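Local coordinates for protein DNA polymerase (Bacillus phage phi29, PDB 2PY5) that copies the viral genome by protein-primed, strand-displacing DNA synthesis of high processivity and fidelity, and proofreads with a 3'-5' exonuclease, at residues Gly391-Val403 with Arg415-Met429. The protein carries 2 engineered substitutions. Numbering follows the deposited sequence.
With EDO (1,2-ethanediol), chain O; nucleotides of chain C.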
loop_
_atom_site.group_PDB
_atom_site.type_symbol
_atom_site.label_atom_id
_atom_site.label_comp_id
_atom_site.label_asym_id
_atom_site.label_seq_id
_atom_site.Cartn_x
_atom_site.Cartn_y
_atom_site.Cartn_z
ATOM N N GLY F 391 0.399 -1.525 10.012
ATOM C CA GLY F 391 -0.868 -1.807 9.369
ATOM C C GLY F 391 -1.499 -3.115 9.801
ATOM O O GLY F 391 -2.709 -3.281 9.733
ATOM N N LYS F 392 -0.678 -4.072 10.218
ATOM C CA LYS F 392 -1.189 -5.379 10.635
ATOM C C LYS F 392 -1.986 -5.310 11.942
ATOM O O LYS F 392 -2.839 -6.144 12.197
ATOM C CB LYS F 392 -0.041 -6.362 10.765
ATOM C CG LYS F 392 0.521 -6.805 9.416
ATOM C CD LYS F 392 -0.356 -7.799 8.677
ATOM C CE LYS F 392 -0.314 -9.217 9.276
ATOM N NZ LYS F 392 -1.087 -10.208 8.460
ATOM N N PHE F 393 -1.704 -4.312 12.772
ATOM C CA PHE F 393 -2.403 -4.226 14.060
ATOM C C PHE F 393 -3.924 -4.015 13.900
ATOM O O PHE F 393 -4.711 -4.500 14.706
ATOM C CB PHE F 393 -1.779 -3.139 14.936
ATOM C CG PHE F 393 -0.516 -3.579 15.614
ATOM C CD1 PHE F 393 0.727 -3.346 15.047
ATOM C CD2 PHE F 393 -0.581 -4.271 16.803
ATOM C CE1 PHE F 393 1.868 -3.794 15.678
ATOM C CE2 PHE F 393 0.540 -4.701 17.429
ATOM C CZ PHE F 393 1.769 -4.466 16.870
ATOM N N ALA F 394 -4.333 -3.286 12.850
ATOM C CA ALA F 394 -5.723 -2.999 12.593
ATOM C C ALA F 394 -6.376 -3.905 11.530
ATOM O O ALA F 394 -7.417 -3.575 11.003
ATOM C CB ALA F 394 -5.880 -1.528 12.216
ATOM N N SER F 395 -5.792 -5.075 11.306
ATOM C CA SER F 395 -6.366 -6.094 10.439
ATOM C C SER F 395 -7.825 -6.326 10.796
ATOM O O SER F 395 -8.162 -6.488 11.974
ATOM C CB SER F 395 -5.606 -7.409 10.623
ATOM O OG SER F 395 -4.268 -7.324 10.176
ATOM N N ASN F 396 -8.699 -6.369 9.791
ATOM C CA ASN F 396 -10.104 -6.486 10.024
ATOM C C ASN F 396 -10.445 -7.945 10.307
ATOM O O ASN F 396 -10.144 -8.822 9.482
ATOM C CB ASN F 396 -10.879 -5.985 8.780
ATOM C CG ASN F 396 -12.328 -5.622 9.066
ATOM O OD1 ASN F 396 -12.820 -4.553 8.656
ATOM N ND2 ASN F 396 -13.018 -6.480 9.745
ATOM N N PRO F 397 -11.082 -8.225 11.451
ATOM C CA PRO F 397 -11.420 -9.608 11.797
ATOM C C PRO F 397 -12.469 -10.222 10.862
ATOM O O PRO F 397 -12.599 -11.432 10.829
ATOM C CB PRO F 397 -11.938 -9.494 13.230
ATOM C CG PRO F 397 -12.444 -8.085 13.324
ATOM C CD PRO F 397 -11.516 -7.277 12.503
ATOM N N ASP F 398 -13.229 -9.401 10.135
ATOM C CA ASP F 398 -14.144 -9.897 9.083
ATOM C C ASP F 398 -13.351 -10.274 7.836
ATOM O O ASP F 398 -12.888 -9.396 7.094
ATOM C CB ASP F 398 -15.192 -8.845 8.753
ATOM C CG ASP F 398 -16.224 -9.329 7.772
ATOM O OD1 ASP F 398 -17.111 -8.514 7.393
ATOM O OD2 ASP F 398 -16.152 -10.500 7.363
ATOM N N VAL F 399 -13.182 -11.578 7.623
ATOM C CA VAL F 399 -12.409 -12.081 6.500
ATOM C C VAL F 399 -13.282 -12.759 5.458
ATOM O O VAL F 399 -12.797 -13.537 4.646
ATOM C CB VAL F 399 -11.248 -13.006 6.940
ATOM C CG1 VAL F 399 -10.173 -12.160 7.633
ATOM C CG2 VAL F 399 -11.708 -14.140 7.843
ATOM N N THR F 400 -14.572 -12.423 5.475
ATOM C CA THR F 400 -15.509 -12.854 4.436
ATOM C C THR F 400 -14.923 -12.483 3.082
ATOM O O THR F 400 -14.511 -11.341 2.876
ATOM C CB THR F 400 -16.882 -12.180 4.641
ATOM O OG1 THR F 400 -17.337 -12.450 5.966
ATOM C CG2 THR F 400 -17.931 -12.682 3.615
ATOM N N GLY F 401 -14.843 -13.469 2.195
ATOM C CA GLY F 401 -14.196 -13.285 0.895
ATOM C C GLY F 401 -15.131 -13.290 -0.287
ATOM O O GLY F 401 -16.367 -13.261 -0.147
ATOM N N LYS F 402 -14.524 -13.293 -1.469
ATOM C CA LYS F 402 -15.253 -13.294 -2.732
ATOM C C LYS F 402 -14.930 -14.604 -3.473
ATOM O O LYS F 402 -13.766 -15.072 -3.495
ATOM C CB LYS F 402 -14.840 -12.073 -3.589
ATOM C CG LYS F 402 -15.360 -10.700 -3.110
ATOM C CD LYS F 402 -16.778 -10.437 -3.595
ATOM C CE LYS F 402 -17.449 -9.277 -2.871
ATOM N NZ LYS F 402 -16.831 -7.934 -3.145
ATOM N N VAL F 403 -15.972 -15.212 -4.014
ATOM C CA VAL F 403 -15.892 -16.512 -4.659
ATOM C C VAL F 403 -16.061 -16.334 -6.158
ATOM O O VAL F 403 -17.057 -15.769 -6.607
ATOM C CB VAL F 403 -16.997 -17.447 -4.133
ATOM C CG1 VAL F 403 -16.992 -18.786 -4.859
ATOM C CG2 VAL F 403 -16.845 -17.630 -2.616
ATOM N N ARG F 415 -18.938 -13.479 -6.223
ATOM C CA ARG F 415 -20.020 -13.373 -5.254
ATOM C C ARG F 415 -19.409 -13.301 -3.870
ATOM O O ARG F 415 -18.376 -13.896 -3.622
ATOM C CB ARG F 415 -20.982 -14.567 -5.353
ATOM C CG ARG F 415 -20.389 -15.941 -5.071
ATOM C CD ARG F 415 -21.445 -17.004 -5.169
ATOM N NE ARG F 415 -20.905 -18.356 -5.096
ATOM C CZ ARG F 415 -20.620 -19.005 -3.969
ATOM N NH1 ARG F 415 -20.803 -18.438 -2.789
ATOM N NH2 ARG F 415 -20.142 -20.239 -4.032
ATOM N N LEU F 416 -20.059 -12.572 -2.966
ATOM C CA LEU F 416 -19.636 -12.576 -1.593
ATOM C C LEU F 416 -19.877 -13.965 -1.022
ATOM O O LEU F 416 -20.965 -14.524 -1.158
ATOM C CB LEU F 416 -20.395 -11.530 -0.765
ATOM C CG LEU F 416 -19.898 -11.178 0.623
ATOM C CD1 LEU F 416 -18.478 -10.580 0.604
ATOM C CD2 LEU F 416 -20.898 -10.229 1.287
ATOM N N GLY F 417 -18.855 -14.503 -0.373
ATOM C CA GLY F 417 -18.912 -15.831 0.196
ATOM C C GLY F 417 -19.511 -15.893 1.580
ATOM O O GLY F 417 -20.174 -14.953 2.045
ATOM N N GLU F 418 -19.245 -17.004 2.253
ATOM C CA GLU F 418 -19.782 -17.259 3.573
ATOM C C GLU F 418 -19.168 -16.320 4.592
ATOM O O GLU F 418 -17.988 -15.976 4.515
ATOM C CB GLU F 418 -19.496 -18.717 3.955
ATOM C CG GLU F 418 -20.257 -19.212 5.128
ATOM C CD GLU F 418 -20.263 -20.742 5.229
ATOM O OE1 GLU F 418 -20.132 -21.218 6.371
ATOM O OE2 GLU F 418 -20.446 -21.443 4.199
ATOM N N GLU F 419 -19.976 -15.887 5.559
ATOM C CA GLU F 419 -19.466 -15.041 6.608
ATOM C C GLU F 419 -18.358 -15.760 7.349
ATOM O O GLU F 419 -18.514 -16.921 7.734
ATOM C CB GLU F 419 -20.567 -14.674 7.597
ATOM C CG GLU F 419 -21.618 -13.706 7.051
ATOM C CD GLU F 419 -21.084 -12.306 6.831
ATOM O OE1 GLU F 419 -20.582 -11.695 7.804
ATOM O OE2 GLU F 419 -21.179 -11.795 5.694
ATOM N N GLU F 420 -17.248 -15.066 7.550
ATOM C CA GLU F 420 -16.145 -15.619 8.338
ATOM C C GLU F 420 -15.459 -14.525 9.128
ATOM O O GLU F 420 -15.189 -13.452 8.607
ATOM C CB GLU F 420 -15.126 -16.331 7.463
ATOM C CG GLU F 420 -14.016 -16.949 8.301
ATOM C CD GLU F 420 -13.178 -17.963 7.584
ATOM O OE1 GLU F 420 -13.120 -17.934 6.337
ATOM O OE2 GLU F 420 -12.562 -18.811 8.289
ATOM N N THR F 421 -15.160 -14.834 10.385
ATOM C CA THR F 421 -14.361 -13.963 11.215
ATOM C C THR F 421 -13.177 -14.700 11.793
ATOM O O THR F 421 -13.174 -15.934 11.896
ATOM C CB THR F 421 -15.154 -13.358 12.374
ATOM O OG1 THR F 421 -15.746 -14.402 13.150
ATOM C CG2 THR F 421 -16.238 -12.458 11.859
ATOM N N LYS F 422 -12.164 -13.913 12.131
ATOM C CA LYS F 422 -10.994 -14.389 12.856
ATOM C C LYS F 422 -10.683 -13.416 13.975
ATOM O O LYS F 422 -11.289 -12.345 14.079
ATOM C CB LYS F 422 -9.801 -14.528 11.914
ATOM C CG LYS F 422 -9.249 -13.237 11.320
ATOM C CD LYS F 422 -7.988 -13.468 10.474
ATOM C CE LYS F 422 -6.860 -14.092 11.286
ATOM N NZ LYS F 422 -5.551 -14.103 10.561
ATOM N N ASP F 423 -9.720 -13.770 14.812
ATOM C CA ASP F 423 -9.344 -12.870 15.895
ATOM C C ASP F 423 -8.751 -11.558 15.350
ATOM O O ASP F 423 -7.929 -11.572 14.415
ATOM C CB ASP F 423 -8.283 -13.495 16.799
ATOM C CG ASP F 423 -8.815 -14.622 17.678
ATOM O OD1 ASP F 423 -10.042 -14.792 17.805
ATOM O OD2 ASP F 423 -7.972 -15.335 18.274
ATOM N N PRO F 424 -9.133 -10.436 15.958
ATOM C CA PRO F 424 -8.385 -9.205 15.744
ATOM C C PRO F 424 -6.937 -9.369 16.211
ATOM O O PRO F 424 -6.611 -10.313 16.934
ATOM C CB PRO F 424 -9.086 -8.182 16.655
ATOM C CG PRO F 424 -10.259 -8.793 17.171
ATOM C CD PRO F 424 -10.254 -10.253 16.895
ATOM N N VAL F 425 -6.091 -8.451 15.771
ATOM C CA VAL F 425 -4.710 -8.381 16.195
ATOM C C VAL F 425 -4.733 -7.412 17.385
ATOM O O VAL F 425 -4.933 -7.859 18.519
ATOM C CB VAL F 425 -3.753 -7.973 15.041
ATOM C CG1 VAL F 425 -2.336 -7.896 15.550
ATOM C CG2 VAL F 425 -3.862 -8.959 13.835
ATOM N N TYR F 426 -4.572 -6.115 17.156
ATOM C CA TYR F 426 -4.752 -5.121 18.250
ATOM C C TYR F 426 -4.987 -3.756 17.647
ATOM O O TYR F 426 -4.102 -2.921 17.500
ATOM C CB TYR F 426 -3.580 -5.141 19.257
ATOM C CG TYR F 426 -3.927 -4.380 20.518
ATOM C CD1 TYR F 426 -4.781 -4.936 21.480
ATOM C CD2 TYR F 426 -3.445 -3.104 20.750
ATOM C CE1 TYR F 426 -5.125 -4.216 22.632
ATOM C CE2 TYR F 426 -3.807 -2.395 21.895
ATOM C CZ TYR F 426 -4.655 -2.964 22.813
ATOM O OH TYR F 426 -5.011 -2.246 23.952
ATOM N N THR F 427 -6.230 -3.558 17.239
ATOM C CA THR F 427 -6.615 -2.381 16.463
ATOM C C THR F 427 -6.316 -1.039 17.167
ATOM O O THR F 427 -5.961 -0.079 16.481
ATOM C CB THR F 427 -8.082 -2.498 16.015
ATOM O OG1 THR F 427 -8.260 -3.763 15.347
ATOM C CG2 THR F 427 -8.479 -1.354 15.060
ATOM N N PRO F 428 -6.411 -0.959 18.519
ATOM C CA PRO F 428 -6.075 0.339 19.126
ATOM C C PRO F 428 -4.663 0.833 18.742
ATOM O O PRO F 428 -4.429 2.016 18.638
ATOM C CB PRO F 428 -6.144 0.041 20.625
ATOM C CG PRO F 428 -7.128 -1.065 20.715
ATOM C CD PRO F 428 -6.864 -1.924 19.542
ATOM N N MET F 429 -3.714 -0.100 18.582
ATOM C CA MET F 429 -2.361 0.295 18.239
ATOM C C MET F 429 -2.318 0.973 16.881
ATOM O O MET F 429 -1.636 1.988 16.698
ATOM C CB MET F 429 -1.424 -0.924 18.290
ATOM C CG MET F 429 0.025 -0.673 18.061
ATOM S SD MET F 429 0.739 0.476 19.238
ATOM C CE MET F 429 1.245 -0.475 20.655
HETATM C C1 EDO O . -22.788 -18.901 -8.671
HETATM O O1 EDO O . -21.947 -19.489 -7.672
HETATM C C2 EDO O . -23.799 -17.946 -8.028
HETATM O O2 EDO O . -23.700 -16.608 -8.545
ATOM P P DC C 4 -1.738 -9.473 4.959
ATOM O OP1 DC C 4 -1.290 -8.492 3.949
ATOM O OP2 DC C 4 -0.757 -10.319 5.703
ATOM O "O5'" DC C 4 -2.639 -8.800 6.080
ATOM C "C5'" DC C 4 -3.622 -7.871 5.695
ATOM C "C4'" DC C 4 -3.554 -6.672 6.624
ATOM O "O4'" DC C 4 -2.279 -5.987 6.486
ATOM C "C3'" DC C 4 -4.593 -5.616 6.294
ATOM O "O3'" DC C 4 -5.799 -5.956 6.924
ATOM C "C2'" DC C 4 -3.970 -4.367 6.873
ATOM C "C1'" DC C 4 -2.503 -4.592 6.557
ATOM N N1 DC C 4 -2.091 -3.929 5.292
ATOM C C2 DC C 4 -2.013 -2.525 5.281
ATOM O O2 DC C 4 -2.309 -1.875 6.301
ATOM N N3 DC C 4 -1.629 -1.893 4.146
ATOM C C4 DC C 4 -1.317 -2.606 3.066
ATOM N N4 DC C 4 -0.936 -1.924 1.976
ATOM C C5 DC C 4 -1.382 -4.030 3.056
ATOM C C6 DC C 4 -1.771 -4.653 4.173
ATOM P P DT C 5 -7.197 -5.703 6.217
ATOM O OP1 DT C 5 -8.226 -6.327 7.056
ATOM O OP2 DT C 5 -7.071 -6.150 4.788
ATOM O "O5'" DT C 5 -7.347 -4.132 6.226
ATOM C "C5'" DT C 5 -7.375 -3.473 7.489
ATOM C "C4'" DT C 5 -7.315 -1.987 7.248
ATOM O "O4'" DT C 5 -6.114 -1.651 6.519
ATOM C "C3'" DT C 5 -8.471 -1.474 6.403
ATOM O "O3'" DT C 5 -9.366 -0.854 7.279
ATOM C "C2'" DT C 5 -7.876 -0.481 5.413
ATOM C "C1'" DT C 5 -6.375 -0.730 5.477
ATOM N N1 DT C 5 -5.763 -1.276 4.206
ATOM C C2 DT C 5 -5.179 -0.388 3.331
ATOM O O2 DT C 5 -5.158 0.815 3.534
ATOM N N3 DT C 5 -4.627 -0.967 2.214
ATOM C C4 DT C 5 -4.591 -2.313 1.885
ATOM O O4 DT C 5 -4.068 -2.733 0.855
ATOM C C5 DT C 5 -5.211 -3.194 2.837
ATOM C C7 DT C 5 -5.237 -4.679 2.591
ATOM C C6 DT C 5 -5.758 -2.640 3.933
ATOM P P DA C 3 -1.298 -14.771 7.129
ATOM O OP1 DA C 3 0.094 -14.769 6.637
ATOM O OP2 DA C 3 -1.664 -14.526 8.563
ATOM O "O5'" DA C 3 -2.156 -13.749 6.255
ATOM C "C5'" DA C 3 -1.806 -13.568 4.913
ATOM C "C4'" DA C 3 -2.946 -12.844 4.226
ATOM O "O4'" DA C 3 -4.108 -13.694 4.246
ATOM C "C3'" DA C 3 -3.396 -11.549 4.882
ATOM O "O3'" DA C 3 -2.776 -10.453 4.230
ATOM C "C2'" DA C 3 -4.908 -11.512 4.623
ATOM C "C1'" DA C 3 -5.318 -12.966 4.437
ATOM N N9 DA C 3 -5.920 -13.666 5.574
ATOM C C8 DA C 3 -5.448 -13.698 6.868
ATOM N N7 DA C 3 -6.151 -14.460 7.680
ATOM C C5 DA C 3 -7.145 -14.969 6.859
ATOM C C6 DA C 3 -8.227 -15.841 7.097
ATOM N N6 DA C 3 -8.487 -16.376 8.296
ATOM N N1 DA C 3 -9.033 -16.151 6.050
ATOM C C2 DA C 3 -8.772 -15.613 4.849
ATOM N N3 DA C 3 -7.788 -14.778 4.507
ATOM C C4 DA C 3 -7.006 -14.499 5.560
HETATM O O HOH W 1 -7.147 -6.245 14.376
HETATM O O HOH W 2 -18.245 -11.884 9.342
HETATM O O HOH W 3 -13.428 -16.375 4.240
HETATM O O HOH W 4 -15.779 -16.162 2.935
#
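Met429 lays its CG over the centre of the Phe393 ring, 3.9 Å from the centroid, in a CH-pi contact; the bent methionine chain carries SD farther out above that same face, a longer Met-aromatic approach. Tyr426 CB meets the ring edge, and Tyr426 N donates to Phe393 O at 2.9 Å, in the carbonyl plane and on a lone pair. A water bridges this carbonyl to Ser395 O, Val425 N and Thr427 OG1, and the last of these also bonds Asp219 of helix 216-223. Midway along the arm, Lys422 N reaches Pro397 O and Val399 N reaches O of Glu420, a residue that binds single-stranded DNA and is essential for 3'-5' exonucleolysis. Thr400 joins the segments differently: its OG1 accepts from Glu420 N (3.1 Å, 165°) and donates to the syn lone pair of Asp398 OD2 at 2.7 Å, while Thr400 N closes an Asx turn on that oxygen; OD1 makes a salt bridge to Arg96 of the exonuclease region. A chi1 of -55° sets OG1 beside the backbone N and leaves the methyl anti to it, against Leu416 CD1 and the carbonyls of Gly417 and Glu418. At the far end Val403 and Arg415 form an antiparallel hydrogen-bonded pair, and Val403 CG1 lies 3.5 Å above the plane of the Arg415 guanidinium, offset toward its rim. The two segments thus form the base of TPR2 and the start of its beta hairpin. Backbone bonds join them, while Lys422 NZ, Lys392 NZ and the Asn396 amide hold the single strand through DA3 N7 and the DC4 and DT5 phosphates of chain C.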